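Local structure of probable quinone reductase Qor (NADPH:quinone reductase) (Zeta-crystallin homolog protein) (4RVU) at residues G305-A310 against G326-L331; A38-V43 against T119-A124; Q218-G223 against A234-R239. The protein binds NADPH and probably passes electrons from it to quinone substrates, as expected of a zeta-crystallin-like quinone reductase. One frame throughout, in Å; residues are numbered along the deposited sequence.

Contact 1: G305-A310 against G326-L331; sequences GRYPLA and GSVVLL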
loop_
_atom_site.group_PDB
_atom_site.type_symbol
_atom_site.label_atom_id
_atom_site.label_comp_id
_atom_site.label_asym_id
_atom_site.label_seq_id
_atom_site.Cartn_x
_atom_site.Cartn_y
_atom_site.Cartn_z
ATOM N N GLY A 305 22.269 2.672 25.024
ATOM C CA GLY A 305 23.619 2.147 25.111
ATOM C C GLY A 305 24.598 3.163 24.585
ATOM O O GLY A 305 24.247 3.966 23.723
ATOM N N ARG A 306 25.823 3.117 25.098
ATOM C CA ARG A 306 26.865 4.067 24.724
ATOM C C ARG A 306 28.160 3.326 24.427
ATOM O O ARG A 306 28.519 2.388 25.141
ATOM C CB ARG A 306 27.136 5.034 25.875
ATOM C CG ARG A 306 25.963 5.867 26.301
ATOM C CD ARG A 306 26.324 6.687 27.527
ATOM N NE ARG A 306 25.250 7.594 27.912
ATOM C CZ ARG A 306 24.226 7.248 28.689
ATOM N NH1 ARG A 306 24.133 6.005 29.155
ATOM N NH2 ARG A 306 23.289 8.139 28.998
ATOM N N TYR A 307 28.855 3.762 23.386
ATOM C CA TYR A 307 30.125 3.179 22.984
ATOM C C TYR A 307 31.083 4.291 22.590
ATOM O O TYR A 307 30.667 5.319 22.038
ATOM C CB TYR A 307 29.943 2.279 21.754
ATOM C CG TYR A 307 28.973 1.136 21.910
ATOM C CD1 TYR A 307 27.598 1.348 21.830
ATOM C CD2 TYR A 307 29.430 -0.167 22.094
ATOM C CE1 TYR A 307 26.704 0.289 21.960
ATOM C CE2 TYR A 307 28.543 -1.227 22.225
ATOM C CZ TYR A 307 27.185 -0.990 22.153
ATOM O OH TYR A 307 26.306 -2.040 22.277
ATOM N N PRO A 308 32.383 4.086 22.846
ATOM C CA PRO A 308 33.364 5.009 22.270
ATOM C C PRO A 308 33.274 4.946 20.742
ATOM O O PRO A 308 32.942 3.877 20.194
ATOM C CB PRO A 308 34.708 4.443 22.756
ATOM C CG PRO A 308 34.364 3.571 23.966
ATOM C CD PRO A 308 33.010 3.002 23.625
ATOM N N LEU A 309 33.543 6.065 20.074
ATOM C CA LEU A 309 33.519 6.120 18.617
ATOM C C LEU A 309 34.405 5.038 18.031
ATOM O O LEU A 309 34.041 4.395 17.049
ATOM C CB LEU A 309 33.967 7.500 18.118
ATOM C CG LEU A 309 34.291 7.669 16.628
ATOM C CD1 LEU A 309 33.070 7.380 15.772
ATOM C CD2 LEU A 309 34.790 9.082 16.379
ATOM N N ALA A 310 35.559 4.809 18.651
ATOM C CA ALA A 310 36.494 3.807 18.136
ATOM C C ALA A 310 35.936 2.393 18.200
ATOM O O ALA A 310 36.437 1.488 17.522
ATOM C CB ALA A 310 37.853 3.893 18.871
ATOM N N GLY A 326 16.738 -0.098 22.924
ATOM C CA GLY A 326 16.570 1.304 22.580
ATOM C C GLY A 326 17.629 1.846 21.638
ATOM O O GLY A 326 18.290 1.092 20.901
ATOM N N SER A 327 17.787 3.166 21.656
ATOM C CA SER A 327 18.753 3.837 20.796
ATOM C C SER A 327 20.135 3.710 21.401
ATOM O O SER A 327 20.297 3.810 22.621
ATOM C CB SER A 327 18.406 5.316 20.657
ATOM O OG SER A 327 17.110 5.504 20.111
ATOM N N VAL A 328 21.136 3.479 20.557
ATOM C CA VAL A 328 22.508 3.528 21.051
ATOM C C VAL A 328 23.286 4.617 20.320
ATOM O O VAL A 328 22.950 4.987 19.177
ATOM C CB VAL A 328 23.216 2.150 21.015
ATOM C CG1 VAL A 328 22.403 1.097 21.785
ATOM C CG2 VAL A 328 23.425 1.703 19.606
ATOM N N VAL A 329 24.292 5.158 21.002
ATOM C CA VAL A 329 25.087 6.257 20.465
ATOM C C VAL A 329 26.568 5.943 20.553
ATOM O O VAL A 329 26.998 5.183 21.427
ATOM C CB VAL A 329 24.814 7.606 21.193
ATOM C CG1 VAL A 329 23.398 8.100 20.935
ATOM C CG2 VAL A 329 25.057 7.472 22.687
ATOM N N LEU A 330 27.339 6.541 19.643
ATOM C CA LEU A 330 28.796 6.512 19.706
ATOM C C LEU A 330 29.255 7.847 20.284
ATOM O O LEU A 330 28.676 8.892 19.986
ATOM C CB LEU A 330 29.394 6.325 18.315
ATOM C CG LEU A 330 28.985 5.066 17.570
ATOM C CD1 LEU A 330 29.702 4.995 16.217
ATOM C CD2 LEU A 330 29.273 3.838 18.401
ATOM N N LEU A 331 30.276 7.812 21.137
ATOM C CA LEU A 331 30.762 9.015 21.793
ATOM C C LEU A 331 32.191 9.345 21.349
ATOM O O LEU A 331 33.107 8.560 21.592
ATOM C CB LEU A 331 30.723 8.820 23.313
ATOM C CG LEU A 331 29.378 8.471 23.943
ATOM C CD1 LEU A 331 29.565 8.187 25.424
ATOM C CD2 LEU A 331 28.398 9.604 23.745
#
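Strands 305-308 and 327-331 pair in parallel, and the bonds between their backbones set the register, from Arg306 beside Val329 to Pro308 beside Leu331. Val329 N donates to Gly305 O at 3.0 Å, lying in the carbonyl plane, and Tyr307 N returns to Val329 O at 3.1 Å. The next bond, Leu331 N to Tyr307 O, is the shortest at 2.7 Å and runs nearly along the C=O axis. Where 305-310 leaves the strand for a 3-10 turn, Leu309 N still reaches Leu331 O, but from 54° above the carbonyl plane. At the other end the bond from Gly305 N to Ser327 O is weak.

The apolar contacts fall on two faces. On that of Tyr307, Val328 and Leu330, the tyrosine has CG anti to the carbonyl carbon (chi1 -58°): its CB rests on Leu330 CD2 at 3.8 Å, while ring atom CE1 meets Val328 CB at 4.1 Å. Val329 O lies in the ring plane at the edge. Beyond the strand, Leu309 crosses Leu330 at about a right angle, CD1 to CD1.

The other face carries Arg306 beside Val329, the two pointing the same way, with Arg306 CG 4.1 Å from Val329 CG2; Leu331 CD1 leans obliquely on Arg306 CB.

The polar ends find partners in neighbouring helices: Arg306 NE forms a salt bridge with Glu121, and Tyr307 OH bonds Asp318. Helix 312-320, which joins the two strands in a beta-alpha-beta unit, packs on Tyr307 and Leu330, helix 120-140 covers Val329, and strand 40-42 pairs with the far edge of 327-331.

Contact 2: A38-V43 against T119-A124; sequences AEAIGV and TSEVAA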
loop_
_atom_site.group_PDB
_atom_site.type_symbol
_atom_site.label_atom_id
_atom_site.label_comp_id
_atom_site.label_asym_id
_atom_site.label_seq_id
_atom_site.Cartn_x
_atom_site.Cartn_y
_atom_site.Cartn_z
ATOM N N ALA A 38 30.977 16.805 16.333
ATOM C CA ALA A 38 30.149 15.793 17.004
ATOM C C ALA A 38 30.245 15.788 18.531
ATOM O O ALA A 38 31.343 15.879 19.106
ATOM C CB ALA A 38 30.465 14.416 16.462
ATOM N N GLU A 39 29.086 15.685 19.178
ATOM C CA GLU A 39 29.018 15.427 20.617
ATOM C C GLU A 39 28.459 14.039 20.897
ATOM O O GLU A 39 28.836 13.386 21.874
ATOM C CB GLU A 39 28.189 16.509 21.320
ATOM C CG GLU A 39 28.889 17.860 21.292
ATOM C CD GLU A 39 28.102 18.972 21.951
ATOM O OE1 GLU A 39 26.968 18.739 22.417
ATOM O OE2 GLU A 39 28.636 20.095 21.994
ATOM N N ALA A 40 27.547 13.590 20.041
ATOM C CA ALA A 40 27.001 12.240 20.132
ATOM C C ALA A 40 26.594 11.791 18.732
ATOM O O ALA A 40 26.067 12.577 17.946
ATOM C CB ALA A 40 25.811 12.196 21.085
ATOM N N ILE A 41 26.834 10.525 18.425
ATOM C CA ILE A 41 26.628 10.020 17.069
ATOM C C ILE A 41 25.630 8.880 17.115
ATOM O O ILE A 41 25.800 7.936 17.876
ATOM C CB ILE A 41 27.966 9.537 16.490
ATOM C CG1 ILE A 41 28.930 10.717 16.372
ATOM C CG2 ILE A 41 27.782 8.880 15.118
ATOM C CD1 ILE A 41 30.381 10.305 16.373
ATOM N N GLY A 42 24.588 8.949 16.289
ATOM C CA GLY A 42 23.560 7.925 16.318
ATOM C C GLY A 42 23.994 6.661 15.596
ATOM O O GLY A 42 24.669 6.715 14.571
ATOM N N VAL A 43 23.616 5.517 16.147
ATOM C CA VAL A 43 23.792 4.241 15.460
ATOM C C VAL A 43 22.441 3.797 14.900
ATOM O O VAL A 43 21.425 3.840 15.599
ATOM C CB VAL A 43 24.387 3.171 16.402
ATOM C CG1 VAL A 43 24.468 1.814 15.703
ATOM C CG2 VAL A 43 25.776 3.600 16.850
ATOM N N THR A 119 19.665 16.924 25.922
ATOM C CA THR A 119 21.094 16.647 25.816
ATOM C C THR A 119 21.446 16.171 24.420
ATOM O O THR A 119 20.587 15.706 23.653
ATOM C CB THR A 119 21.592 15.574 26.801
ATOM O OG1 THR A 119 20.985 14.318 26.473
ATOM C CG2 THR A 119 21.268 15.943 28.244
ATOM N N SER A 120 22.724 16.280 24.091
ATOM C CA SER A 120 23.186 15.874 22.769
ATOM C C SER A 120 23.036 14.364 22.580
ATOM O O SER A 120 22.704 13.912 21.484
ATOM C CB SER A 120 24.628 16.326 22.562
ATOM O OG SER A 120 24.712 17.744 22.623
ATOM N N GLU A 121 23.263 13.589 23.643
ATOM C CA GLU A 121 23.069 12.139 23.590
ATOM C C GLU A 121 21.626 11.764 23.287
ATOM O O GLU A 121 21.359 10.875 22.470
ATOM C CB GLU A 121 23.426 11.491 24.928
ATOM C CG GLU A 121 24.896 11.284 25.182
ATOM C CD GLU A 121 25.114 10.546 26.487
ATOM O OE1 GLU A 121 24.194 10.552 27.336
ATOM O OE2 GLU A 121 26.205 9.972 26.667
ATOM N N VAL A 122 20.686 12.427 23.959
ATOM C CA VAL A 122 19.269 12.172 23.690
ATOM C C VAL A 122 18.897 12.583 22.266
ATOM O O VAL A 122 18.203 11.851 21.570
ATOM C CB VAL A 122 18.360 12.855 24.733
ATOM C CG1 VAL A 122 16.910 12.801 24.295
ATOM C CG2 VAL A 122 18.523 12.160 26.092
ATOM N N ALA A 123 19.378 13.737 21.814
ATOM C CA ALA A 123 19.114 14.177 20.440
ATOM C C ALA A 123 19.599 13.159 19.399
ATOM O O ALA A 123 18.906 12.880 18.413
ATOM C CB ALA A 123 19.742 15.552 20.186
ATOM N N ALA A 124 20.782 12.594 19.610
ATOM C CA ALA A 124 21.342 11.623 18.658
ATOM C C ALA A 124 20.729 10.251 18.847
ATOM O O ALA A 124 20.949 9.340 18.037
ATOM C CB ALA A 124 22.868 11.544 18.789
HETATM O O HOH W 1 20.933 6.422 18.081
#
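Two carboxylates are the flat groups among these side chains, and the one that binds across the contact, that of Glu39, is met at a single oxygen. Ser120 OG donates to Glu39 OE1 nearly along the C-O axis, in a very short bond of 2.5 Å. The glutamate is extended through chi2 (179°), and a chi3 of -2° turns OE1 back over the CB side, toward the serine; Glu39 CB also touches Ser120 CB at 3.8 Å. The Glu121 carboxylate instead makes a salt bridge through OE2 to Arg306 NE.

A classic beta bulge, with Glu39 and Ala40 both facing Cys68 of strand 67-74, lets two successive side chains point at the helix. The start of helix 120-140 is thus seated on strand 40-42, in the mixed sheet that strand 327-331 also joins. Ala40 CB sits over the first turn, 3.7 Å from Glu121 CA and 3.8 Å from Ala124 CB, and Ala124 CB in turn presses on Ala40 O at 3.5 Å. Gly42 CA comes within 3.4 Å of Ala124 O, which also receives a bond from a water that reaches Val43 N weakly.

Thr119 is the N-cap, its OG1 accepting from Val122 N at 3.2 Å. Glu39 OE1 bonds Ser120 in the first turn, where the positive end of the helix dipole would probably favour the ionised acid; Ser120 OG, which also bonds Arg90 NH2, links carboxylate to guanidinium and is probably polarised by both.

Contact 3: Q218-G223 against A234-R239; sequences QAVYDG and ASLAVR. With NDP (NADPH dihydro-nicotinamide-adenine-dinucleotide phosphate), chain E.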
loop_
_atom_site.group_PDB
_atom_site.type_symbol
_atom_site.label_atom_id
_atom_site.label_comp_id
_atom_site.label_asym_id
_atom_site.label_seq_id
_atom_site.Cartn_x
_atom_site.Cartn_y
_atom_site.Cartn_z
ATOM N N GLN A 218 -5.237 -2.523 12.821
ATOM C CA GLN A 218 -5.437 -1.550 11.743
ATOM C C GLN A 218 -4.165 -1.326 10.923
ATOM O O GLN A 218 -4.226 -0.927 9.748
ATOM C CB GLN A 218 -5.961 -0.215 12.288
ATOM C CG GLN A 218 -7.473 -0.173 12.473
ATOM C CD GLN A 218 -7.952 -1.068 13.596
ATOM O OE1 GLN A 218 -7.420 -1.023 14.711
ATOM N NE2 GLN A 218 -8.956 -1.899 13.308
ATOM N N ALA A 219 -3.013 -1.567 11.543
ATOM C CA ALA A 219 -1.728 -1.431 10.860
ATOM C C ALA A 219 -0.666 -2.287 11.539
ATOM O O ALA A 219 -0.706 -2.492 12.751
ATOM C CB ALA A 219 -1.292 0.021 10.833
ATOM N N VAL A 220 0.284 -2.780 10.756
ATOM C CA VAL A 220 1.471 -3.413 11.324
ATOM C C VAL A 220 2.676 -2.571 10.955
ATOM O O VAL A 220 2.854 -2.219 9.790
ATOM C CB VAL A 220 1.700 -4.816 10.747
ATOM C CG1 VAL A 220 3.037 -5.380 11.257
ATOM C CG2 VAL A 220 0.548 -5.737 11.114
ATOM N N TYR A 221 3.498 -2.238 11.941
ATOM C CA TYR A 221 4.773 -1.602 11.663
ATOM C C TYR A 221 5.860 -2.651 11.812
ATOM O O TYR A 221 6.211 -3.036 12.929
ATOM C CB TYR A 221 4.983 -0.413 12.604
ATOM C CG TYR A 221 3.950 0.674 12.381
ATOM C CD1 TYR A 221 4.028 1.513 11.272
ATOM C CD2 TYR A 221 2.896 0.851 13.266
ATOM C CE1 TYR A 221 3.076 2.510 11.053
ATOM C CE2 TYR A 221 1.946 1.854 13.065
ATOM C CZ TYR A 221 2.047 2.676 11.961
ATOM O OH TYR A 221 1.100 3.663 11.775
ATOM N N ASP A 222 6.367 -3.129 10.678
ATOM C CA ASP A 222 7.309 -4.250 10.646
ATOM C C ASP A 222 8.691 -3.783 10.208
ATOM O O ASP A 222 8.917 -3.456 9.031
ATOM C CB ASP A 222 6.767 -5.360 9.725
ATOM C CG ASP A 222 7.622 -6.624 9.737
ATOM O OD1 ASP A 222 8.862 -6.538 9.849
ATOM O OD2 ASP A 222 7.048 -7.726 9.600
ATOM N N GLY A 223 9.619 -3.736 11.161
ATOM C CA GLY A 223 10.991 -3.344 10.866
ATOM C C GLY A 223 11.942 -4.528 10.901
ATOM O O GLY A 223 13.165 -4.366 10.874
ATOM N N ALA A 234 -0.672 -11.736 7.915
ATOM C CA ALA A 234 -1.799 -12.534 8.416
ATOM C C ALA A 234 -2.544 -11.910 9.601
ATOM O O ALA A 234 -3.624 -12.382 9.971
ATOM C CB ALA A 234 -1.328 -13.941 8.774
ATOM N N SER A 235 -1.959 -10.880 10.219
ATOM C CA SER A 235 -2.551 -10.273 11.407
ATOM C C SER A 235 -3.430 -9.050 11.157
ATOM O O SER A 235 -3.986 -8.488 12.099
ATOM C CB SER A 235 -1.455 -9.913 12.413
ATOM O OG SER A 235 -0.665 -11.043 12.711
ATOM N N LEU A 236 -3.569 -8.644 9.896
ATOM C CA LEU A 236 -4.227 -7.373 9.570
ATOM C C LEU A 236 -5.753 -7.376 9.538
ATOM O O LEU A 236 -6.389 -8.348 9.125
ATOM C CB LEU A 236 -3.737 -6.869 8.218
ATOM C CG LEU A 236 -2.344 -6.259 8.239
ATOM C CD1 LEU A 236 -1.775 -6.247 6.835
ATOM C CD2 LEU A 236 -2.418 -4.844 8.794
ATOM N N ALA A 237 -6.334 -6.257 9.949
ATOM C CA ALA A 237 -7.762 -6.042 9.787
ATOM C C ALA A 237 -8.029 -5.827 8.306
ATOM O O ALA A 237 -7.103 -5.536 7.539
ATOM C CB ALA A 237 -8.211 -4.844 10.581
ATOM N N VAL A 238 -9.288 -5.973 7.902
ATOM C CA VAL A 238 -9.668 -5.742 6.505
ATOM C C VAL A 238 -9.260 -4.332 6.082
ATOM O O VAL A 238 -9.539 -3.358 6.795
ATOM C CB VAL A 238 -11.192 -5.951 6.287
ATOM C CG1 VAL A 238 -11.607 -5.522 4.867
ATOM C CG2 VAL A 238 -11.563 -7.400 6.540
ATOM N N ARG A 239 -8.578 -4.241 4.938
ATOM C CA ARG A 239 -8.119 -2.977 4.369
ATOM C C ARG A 239 -7.060 -2.289 5.234
ATOM O O ARG A 239 -6.838 -1.079 5.120
ATOM C CB ARG A 239 -9.295 -2.038 4.084
ATOM C CG ARG A 239 -10.188 -2.528 2.914
ATOM C CD ARG A 239 -11.483 -1.726 2.842
ATOM N NE ARG A 239 -11.224 -0.296 2.679
ATOM C CZ ARG A 239 -12.134 0.661 2.853
ATOM N NH1 ARG A 239 -13.381 0.351 3.189
ATOM N NH2 ARG A 239 -11.801 1.929 2.682
HETATM P PA NDP E . 16.604 -1.651 16.482
HETATM O O1A NDP E . 17.136 -0.859 17.643
HETATM O O2A NDP E . 15.129 -1.916 16.382
HETATM O O5B NDP E . 17.384 -3.055 16.418
HETATM C C5B NDP E . 16.892 -4.113 15.603
HETATM C C4B NDP E . 16.003 -4.992 16.466
HETATM O O4B NDP E . 15.243 -5.900 15.668
HETATM C C3B NDP E . 16.823 -5.859 17.404
HETATM O O3B NDP E . 17.096 -5.194 18.638
HETATM C C2B NDP E . 15.951 -7.082 17.601
HETATM O O2B NDP E . 15.185 -6.970 18.792
HETATM C C1B NDP E . 15.033 -7.115 16.388
HETATM N N9A NDP E . 15.417 -8.292 15.577
HETATM C C8A NDP E . 14.622 -9.332 15.274
HETATM N N7A NDP E . 15.285 -10.252 14.534
HETATM C C5A NDP E . 16.540 -9.804 14.362
HETATM C C6A NDP E . 17.762 -10.289 13.681
HETATM N N6A NDP E . 17.766 -11.468 13.022
HETATM N N1A NDP E . 18.866 -9.516 13.744
HETATM C C2A NDP E . 18.868 -8.343 14.399
HETATM N N3A NDP E . 17.799 -7.843 15.038
HETATM C C4A NDP E . 16.624 -8.513 15.056
HETATM O O3 NDP E . 17.104 -0.949 15.131
HETATM P PN NDP E . 16.648 0.536 14.729
HETATM O O1N NDP E . 15.715 1.061 15.787
HETATM O O2N NDP E . 17.885 1.304 14.345
HETATM O O5D NDP E . 15.793 0.280 13.394
HETATM C C5D NDP E . 14.637 -0.553 13.424
HETATM C C4D NDP E . 14.340 -1.071 12.025
HETATM O O4D NDP E . 13.768 -0.030 11.236
HETATM C C3D NDP E . 15.610 -1.495 11.317
HETATM O O3D NDP E . 15.319 -2.658 10.543
HETATM C C2D NDP E . 15.939 -0.346 10.388
HETATM O O2D NDP E . 16.590 -0.829 9.212
HETATM C C1D NDP E . 14.564 0.224 10.078
HETATM N N1N NDP E . 14.552 1.662 9.811
HETATM C C2N NDP E . 13.922 2.096 8.716
HETATM C C3N NDP E . 13.845 3.442 8.395
HETATM C C7N NDP E . 13.128 3.856 7.145
HETATM O O7N NDP E . 13.003 5.042 6.896
HETATM N N7N NDP E . 12.639 2.911 6.344
HETATM C C4N NDP E . 14.469 4.490 9.286
HETATM C C5N NDP E . 15.112 3.890 10.448
HETATM C C6N NDP E . 15.123 2.516 10.666
HETATM P P2B NDP E . 14.438 -8.251 19.414
HETATM O O1X NDP E . 14.557 -9.300 18.345
HETATM O O2X NDP E . 15.209 -8.561 20.665
HETATM O O3X NDP E . 13.039 -7.775 19.674
#
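Leu236 supplies the close-packed half of this contact, and Gln218 the looser half. In the first, Leu236 CG stands anti to the carbonyl carbon (chi1 -76°), and the torsion beyond it swings CD2 toward strand 219-222. That methyl lies 3.9 Å from Val220 CG2 and 4.0 Å from Ala219 CA, so one branch of the leucine covers both a side chain and the backbone of the strand. Val220 meets it obliquely with CG2, the methyl beside its own backbone N. The side-chain join is apolar: methyl against methyl and against strand backbone.

Toward the partly exposed end, the contact thins out. Gln218 sets off away from the partner, but a bend at chi2 (69°) returns its amide until NE2 is 4.1 Å from Ala237 CB, a touch of nitrogen on methyl without a bond; its OE1 accepts from Thr148 N instead. Past this point Val238 and Arg239 pack on Arg278 and Phe276 of the second subunit, respectively.

At the opposite end, strand 217-222 of the parallel, Rossmann-type sheet delivers Gly223 to the cofactor. Gly223 O accepts from O3D of the nicotinamide ribose of NADPH at 2.8 Å. Just before it, the buried Asp222 carboxylate takes four bonds: OD1 from Val224 N and Gly225 N, OD2 with Thr228 OG1 and Ser232 OG. The chemistry therefore splits along a single strand: hydrocarbon contact lies where the chain returns from helix 229-234 toward strand 240-244, while a densely bonded acid, its charge probably well stabilised, lies just before the turn that presents the Gly223 carbonyl to the ribose and probably helps to set its shape.

Overall arrangement
Contacts 1 and 2 share one sheet through strands 327-331 and 40-42, neighbours joined where Leu330 N reaches Ile41 O at 2.7 Å. Helix 120-140, one side of contact 2, also packs on Val329 and Leu331 of contact 1. Contact 3 sits on the opposite side of the chain's centre, about 32 Å between centres from either, in the parallel nucleotide-binding sheet. Chemistry follows place. Contact 1, largely buried, relies on main-chain bonds between strands; contact 2, partly buried, sets strand against helix through small residues and one short polar bond; contact 3, also buried, is apolar where its segments meet. Contacts 1 and 3 each bring a glycine, Gly326 and Gly223, to NADPH, which contact 2 does not.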